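Local coordinates for protein transcription initiation factor TFIID subunit 5 (Encephalitozoon cuniculi, PDB 2J4B) that probably serves as a subunit of the general transcription factor TFIID in RNA polymerase II initiation, here represented by its N-terminal NTD2 domain, at residues 32-44 and 120-132. Residues are numbered along the deposited sequence; the frame is centred on the assembly and turned at random.
Sequences PLLYPLFIHIYFD and TYILKILNQHLDI
Leu37 projects from helix 34-44 into a hollow lined by Tyr121, Ile122 and Ile125 of helix 120-129. Its two methyls divide the work: Leu37 CD2 lies 3.9 Å from Ile122 CD1, while Leu37 CD1 meets the edge of the Tyr121 ring at CE2, 4.0 Å away. The segment axes cross at 106° and approach to 10.9 Å, so side chains rather than backbones fill the interface. One turn on, His40 lies over a face of His129 in an offset stack, with centroids 4.2 Å apart and planes at 21°; Ile125 CG2 borders the His40 ring obliquely. Tyr121, its CG swung anti to the backbone N (chi1 170°), reaches past Ile41 CG1, and its OH donates a hydrogen bond (2.5 Å) to Asp44 OD2, which accepts through its anti lone pair and sits at the Tyr121 ring edge, in plane. At the other end, where helix 120-129 gives way to strand 130-132, Leu33 CD1 rests on the neighbouring methyls Leu126 CD2 (3.7 Å) and Leu130 CD1, and Leu130 CD2 packs on Pro36. This largely buried crossing lies near the centre of the mainly helical NTD2 domain: helix 8-21 borders Leu37, Ile41 and Tyr121, helix 104-116 backs Leu33, Ile122 and Leu126, and Tyr98 of strand 98-103, parallel to strand 130-135, touches Pro36 and Leu130.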
loop_
_atom_site.group_PDB
_atom_site.type_symbol
_atom_site.label_atom_id
_atom_site.label_comp_id
_atom_site.label_asym_id
_atom_site.label_seq_id
_atom_site.Cartn_x
_atom_site.Cartn_y
_atom_site.Cartn_z
ATOM N N PRO A 32 -4.468 3.989 -6.883
ATOM C CA PRO A 32 -4.019 4.737 -5.699
ATOM C C PRO A 32 -3.794 3.846 -4.484
ATOM O O PRO A 32 -3.039 4.215 -3.583
ATOM C CB PRO A 32 -5.162 5.720 -5.439
ATOM C CG PRO A 32 -5.829 5.883 -6.777
ATOM C CD PRO A 32 -5.721 4.529 -7.438
ATOM N N LEU A 33 -4.440 2.689 -4.467
ATOM C CA LEU A 33 -4.328 1.753 -3.365
ATOM C C LEU A 33 -2.918 1.179 -3.216
ATOM O O LEU A 33 -2.508 0.837 -2.115
ATOM C CB LEU A 33 -5.336 0.614 -3.549
ATOM C CG LEU A 33 -5.332 -0.494 -2.488
ATOM C CD1 LEU A 33 -5.491 0.024 -1.041
ATOM C CD2 LEU A 33 -6.412 -1.538 -2.783
ATOM N N LEU A 34 -2.174 1.038 -4.308
ATOM C CA LEU A 34 -0.863 0.397 -4.208
ATOM C C LEU A 34 0.201 1.241 -3.490
ATOM O O LEU A 34 1.147 0.681 -2.943
ATOM C CB LEU A 34 -0.348 -0.032 -5.569
ATOM C CG LEU A 34 -1.206 -1.032 -6.360
ATOM C CD1 LEU A 34 -0.556 -1.268 -7.760
ATOM C CD2 LEU A 34 -1.477 -2.359 -5.594
ATOM N N TYR A 35 0.061 2.567 -3.480
ATOM C CA TYR A 35 1.102 3.422 -2.897
ATOM C C TYR A 35 1.193 3.322 -1.378
ATOM O O TYR A 35 2.278 3.039 -0.848
ATOM C CB TYR A 35 0.940 4.898 -3.284
ATOM C CG TYR A 35 1.944 5.797 -2.567
ATOM C CD1 TYR A 35 3.309 5.640 -2.765
ATOM C CD2 TYR A 35 1.531 6.772 -1.687
ATOM C CE1 TYR A 35 4.211 6.441 -2.136
ATOM C CE2 TYR A 35 2.432 7.590 -1.047
ATOM C CZ TYR A 35 3.776 7.429 -1.275
ATOM O OH TYR A 35 4.701 8.238 -0.626
ATOM N N PRO A 36 0.076 3.595 -0.670
ATOM C CA PRO A 36 0.064 3.406 0.785
ATOM C C PRO A 36 0.322 1.961 1.199
ATOM O O PRO A 36 1.019 1.728 2.166
ATOM C CB PRO A 36 -1.342 3.859 1.196
ATOM C CG PRO A 36 -2.145 3.820 -0.051
ATOM C CD PRO A 36 -1.213 4.108 -1.159
ATOM N N LEU A 37 -0.211 0.997 0.468
ATOM C CA LEU A 37 0.079 -0.396 0.763
ATOM C C LEU A 37 1.585 -0.689 0.651
ATOM O O LEU A 37 2.163 -1.370 1.502
ATOM C CB LEU A 37 -0.680 -1.296 -0.201
ATOM C CG LEU A 37 -0.425 -2.799 -0.055
ATOM C CD1 LEU A 37 -0.451 -3.283 1.424
ATOM C CD2 LEU A 37 -1.457 -3.560 -0.932
ATOM N N PHE A 38 2.190 -0.171 -0.417
ATOM C CA PHE A 38 3.622 -0.287 -0.683
ATOM C C PHE A 38 4.508 0.233 0.451
ATOM O O PHE A 38 5.398 -0.458 0.925
ATOM C CB PHE A 38 3.940 0.480 -1.964
ATOM C CG PHE A 38 5.399 0.675 -2.228
ATOM C CD1 PHE A 38 6.167 -0.350 -2.751
ATOM C CD2 PHE A 38 5.992 1.910 -2.016
ATOM C CE1 PHE A 38 7.519 -0.150 -3.040
ATOM C CE2 PHE A 38 7.341 2.129 -2.314
ATOM C CZ PHE A 38 8.099 1.097 -2.822
ATOM N N ILE A 39 4.260 1.460 0.869
ATOM C CA ILE A 39 5.017 2.056 1.964
ATOM C C ILE A 39 4.807 1.207 3.196
ATOM O O ILE A 39 5.751 0.886 3.913
ATOM C CB ILE A 39 4.558 3.510 2.242
ATOM C CG1 ILE A 39 4.944 4.417 1.064
ATOM C CG2 ILE A 39 5.167 4.040 3.542
ATOM C CD1 ILE A 39 6.427 4.405 0.729
ATOM N N HIS A 40 3.559 0.816 3.428
ATOM C CA HIS A 40 3.231 0.070 4.630
ATOM C C HIS A 40 3.959 -1.266 4.699
ATOM O O HIS A 40 4.354 -1.697 5.779
ATOM C CB HIS A 40 1.719 -0.116 4.775
ATOM C CG HIS A 40 1.055 0.988 5.524
ATOM N ND1 HIS A 40 1.370 1.293 6.829
ATOM C CD2 HIS A 40 0.099 1.870 5.152
ATOM C CE1 HIS A 40 0.631 2.309 7.232
ATOM N NE2 HIS A 40 -0.148 2.680 6.230
ATOM N N ILE A 41 4.101 -1.937 3.567
ATOM C CA ILE A 41 4.909 -3.167 3.508
ATOM C C ILE A 41 6.396 -2.902 3.806
ATOM O O ILE A 41 7.035 -3.629 4.571
ATOM C CB ILE A 41 4.750 -3.862 2.133
ATOM C CG1 ILE A 41 3.303 -4.385 1.996
ATOM C CG2 ILE A 41 5.765 -4.979 1.969
ATOM C CD1 ILE A 41 2.935 -4.811 0.590
ATOM N N TYR A 42 6.926 -1.842 3.210
ATOM C CA TYR A 42 8.279 -1.388 3.469
ATOM C C TYR A 42 8.526 -1.105 4.951
ATOM O O TYR A 42 9.505 -1.565 5.525
ATOM C CB TYR A 42 8.514 -0.124 2.671
ATOM C CG TYR A 42 9.911 0.449 2.724
ATOM C CD1 TYR A 42 10.994 -0.248 2.178
ATOM C CD2 TYR A 42 10.143 1.711 3.266
ATOM C CE1 TYR A 42 12.271 0.283 2.195
ATOM C CE2 TYR A 42 11.431 2.251 3.286
ATOM C CZ TYR A 42 12.486 1.524 2.744
ATOM O OH TYR A 42 13.759 2.039 2.754
ATOM N N PHE A 43 7.646 -0.325 5.568
ATOM C CA PHE A 43 7.769 -0.029 6.989
ATOM C C PHE A 43 7.619 -1.289 7.852
ATOM O O PHE A 43 8.245 -1.399 8.918
ATOM C CB PHE A 43 6.731 1.011 7.393
ATOM C CG PHE A 43 7.094 2.427 7.014
ATOM C CD1 PHE A 43 8.199 2.703 6.231
ATOM C CD2 PHE A 43 6.298 3.484 7.429
ATOM C CE1 PHE A 43 8.512 3.991 5.891
ATOM C CE2 PHE A 43 6.611 4.791 7.085
ATOM C CZ PHE A 43 7.706 5.039 6.308
ATOM N N ASP A 44 6.801 -2.239 7.398
ATOM C CA ASP A 44 6.577 -3.469 8.160
ATOM C C ASP A 44 7.776 -4.440 8.106
ATOM O O ASP A 44 8.088 -5.106 9.101
ATOM C CB ASP A 44 5.294 -4.143 7.713
ATOM C CG ASP A 44 4.087 -3.644 8.473
ATOM O OD1 ASP A 44 4.271 -3.253 9.644
ATOM O OD2 ASP A 44 2.948 -3.634 7.925
ATOM N N THR A 120 -5.396 -11.533 3.919
ATOM C CA THR A 120 -5.696 -11.115 5.276
ATOM C C THR A 120 -4.854 -9.910 5.731
ATOM O O THR A 120 -5.295 -9.070 6.531
ATOM C CB THR A 120 -5.482 -12.322 6.216
ATOM O OG1 THR A 120 -5.968 -12.035 7.529
ATOM C CG2 THR A 120 -4.020 -12.638 6.296
ATOM N N TYR A 121 -3.646 -9.801 5.202
ATOM C CA TYR A 121 -2.765 -8.699 5.568
ATOM C C TYR A 121 -3.219 -7.389 4.922
ATOM O O TYR A 121 -3.136 -6.331 5.546
ATOM C CB TYR A 121 -1.325 -9.009 5.180
ATOM C CG TYR A 121 -0.426 -7.812 5.313
ATOM C CD1 TYR A 121 0.188 -7.521 6.520
ATOM C CD2 TYR A 121 -0.224 -6.944 4.240
ATOM C CE1 TYR A 121 0.998 -6.425 6.658
ATOM C CE2 TYR A 121 0.577 -5.830 4.372
ATOM C CZ TYR A 121 1.185 -5.577 5.587
ATOM O OH TYR A 121 1.987 -4.482 5.744
ATOM N N ILE A 122 -3.682 -7.450 3.671
ATOM C CA ILE A 122 -4.086 -6.237 2.953
ATOM C C ILE A 122 -5.366 -5.667 3.548
ATOM O O ILE A 122 -5.520 -4.455 3.620
ATOM C CB ILE A 122 -4.295 -6.474 1.443
ATOM C CG1 ILE A 122 -2.987 -6.894 0.765
ATOM C CG2 ILE A 122 -4.846 -5.205 0.773
ATOM C CD1 ILE A 122 -3.095 -7.054 -0.762
ATOM N N LEU A 123 -6.276 -6.549 3.976
ATOM C CA LEU A 123 -7.533 -6.147 4.636
ATOM C C LEU A 123 -7.260 -5.499 5.980
ATOM O O LEU A 123 -7.978 -4.615 6.400
ATOM C CB LEU A 123 -8.452 -7.360 4.877
ATOM C CG LEU A 123 -9.024 -8.100 3.671
ATOM C CD1 LEU A 123 -9.526 -9.496 4.054
ATOM C CD2 LEU A 123 -10.121 -7.307 3.035
ATOM N N LYS A 124 -6.226 -5.971 6.670
ATOM C CA LYS A 124 -5.840 -5.379 7.938
ATOM C C LYS A 124 -5.412 -3.966 7.673
ATOM O O LYS A 124 -5.878 -3.037 8.327
ATOM C CB LYS A 124 -4.711 -6.163 8.584
ATOM C CG LYS A 124 -4.326 -5.695 9.986
ATOM C CD LYS A 124 -3.131 -6.496 10.512
ATOM C CE LYS A 124 -1.853 -6.320 9.643
ATOM N NZ LYS A 124 -0.748 -7.224 10.138
ATOM N N ILE A 125 -4.561 -3.793 6.673
ATOM C CA ILE A 125 -4.084 -2.468 6.315
ATOM C C ILE A 125 -5.248 -1.525 5.988
ATOM O O ILE A 125 -5.268 -0.392 6.453
ATOM C CB ILE A 125 -3.101 -2.512 5.126
ATOM C CG1 ILE A 125 -1.816 -3.250 5.518
ATOM C CG2 ILE A 125 -2.816 -1.065 4.590
ATOM C CD1 ILE A 125 -1.122 -2.662 6.684
ATOM N N LEU A 126 -6.213 -1.996 5.204
ATOM C CA LEU A 126 -7.373 -1.177 4.841
ATOM C C LEU A 126 -8.077 -0.693 6.081
ATOM O O LEU A 126 -8.323 0.494 6.219
ATOM C CB LEU A 126 -8.379 -1.951 3.995
ATOM C CG LEU A 126 -7.965 -2.376 2.595
ATOM C CD1 LEU A 126 -9.187 -2.420 1.649
ATOM C CD2 LEU A 126 -6.917 -1.463 2.079
ATOM N N ASN A 127 -8.418 -1.633 6.967
ATOM C CA ASN A 127 -9.194 -1.324 8.183
ATOM C C ASN A 127 -8.456 -0.386 9.137
ATOM O O ASN A 127 -9.031 0.577 9.610
ATOM C CB ASN A 127 -9.591 -2.610 8.927
ATOM C CG ASN A 127 -10.624 -3.434 8.172
ATOM O OD1 ASN A 127 -11.660 -2.936 7.771
ATOM N ND2 ASN A 127 -10.336 -4.692 7.968
ATOM N N GLN A 128 -7.184 -0.678 9.399
ATOM C CA GLN A 128 -6.356 0.068 10.351
ATOM C C GLN A 128 -5.723 1.359 9.808
ATOM O O GLN A 128 -5.553 2.316 10.542
ATOM C CB GLN A 128 -5.227 -0.831 10.859
ATOM C CG GLN A 128 -5.720 -1.996 11.688
ATOM C CD GLN A 128 -4.612 -2.767 12.402
ATOM O OE1 GLN A 128 -4.897 -3.654 13.223
ATOM N NE2 GLN A 128 -3.361 -2.435 12.108
ATOM N N HIS A 129 -5.355 1.375 8.534
ATOM C CA HIS A 129 -4.504 2.433 8.026
ATOM C C HIS A 129 -5.113 3.269 6.912
ATOM O O HIS A 129 -4.635 4.380 6.662
ATOM C CB HIS A 129 -3.167 1.850 7.572
ATOM C CG HIS A 129 -2.352 1.288 8.700
ATOM N ND1 HIS A 129 -2.044 2.017 9.829
ATOM C CD2 HIS A 129 -1.795 0.068 8.878
ATOM C CE1 HIS A 129 -1.333 1.272 10.651
ATOM N NE2 HIS A 129 -1.162 0.086 10.097
ATOM N N LEU A 130 -6.167 2.771 6.266
ATOM C CA LEU A 130 -6.726 3.463 5.124
ATOM C C LEU A 130 -8.102 4.008 5.409
ATOM O O LEU A 130 -8.897 3.393 6.087
ATOM C CB LEU A 130 -6.793 2.561 3.896
ATOM C CG LEU A 130 -5.464 2.061 3.363
ATOM C CD1 LEU A 130 -5.656 1.368 2.033
ATOM C CD2 LEU A 130 -4.521 3.226 3.255
ATOM N N ASP A 131 -8.371 5.182 4.860
ATOM C CA ASP A 131 -9.617 5.850 5.088
ATOM C C ASP A 131 -10.298 6.038 3.751
ATOM O O ASP A 131 -10.072 7.050 3.073
ATOM C CB ASP A 131 -9.336 7.185 5.746
ATOM C CG ASP A 131 -10.563 7.846 6.205
ATOM O OD1 ASP A 131 -11.636 7.445 5.712
ATOM O OD2 ASP A 131 -10.456 8.749 7.066
ATOM N N ILE A 132 -11.117 5.052 3.364
ATOM C CA ILE A 132 -11.697 5.006 2.024
ATOM C C ILE A 132 -13.114 5.601 2.021
ATOM O O ILE A 132 -14.005 5.085 2.676
ATOM C CB ILE A 132 -11.757 3.563 1.473
ATOM C CG1 ILE A 132 -10.370 2.897 1.517
ATOM C CG2 ILE A 132 -12.313 3.544 0.042
ATOM C CD1 ILE A 132 -10.347 1.404 1.041
#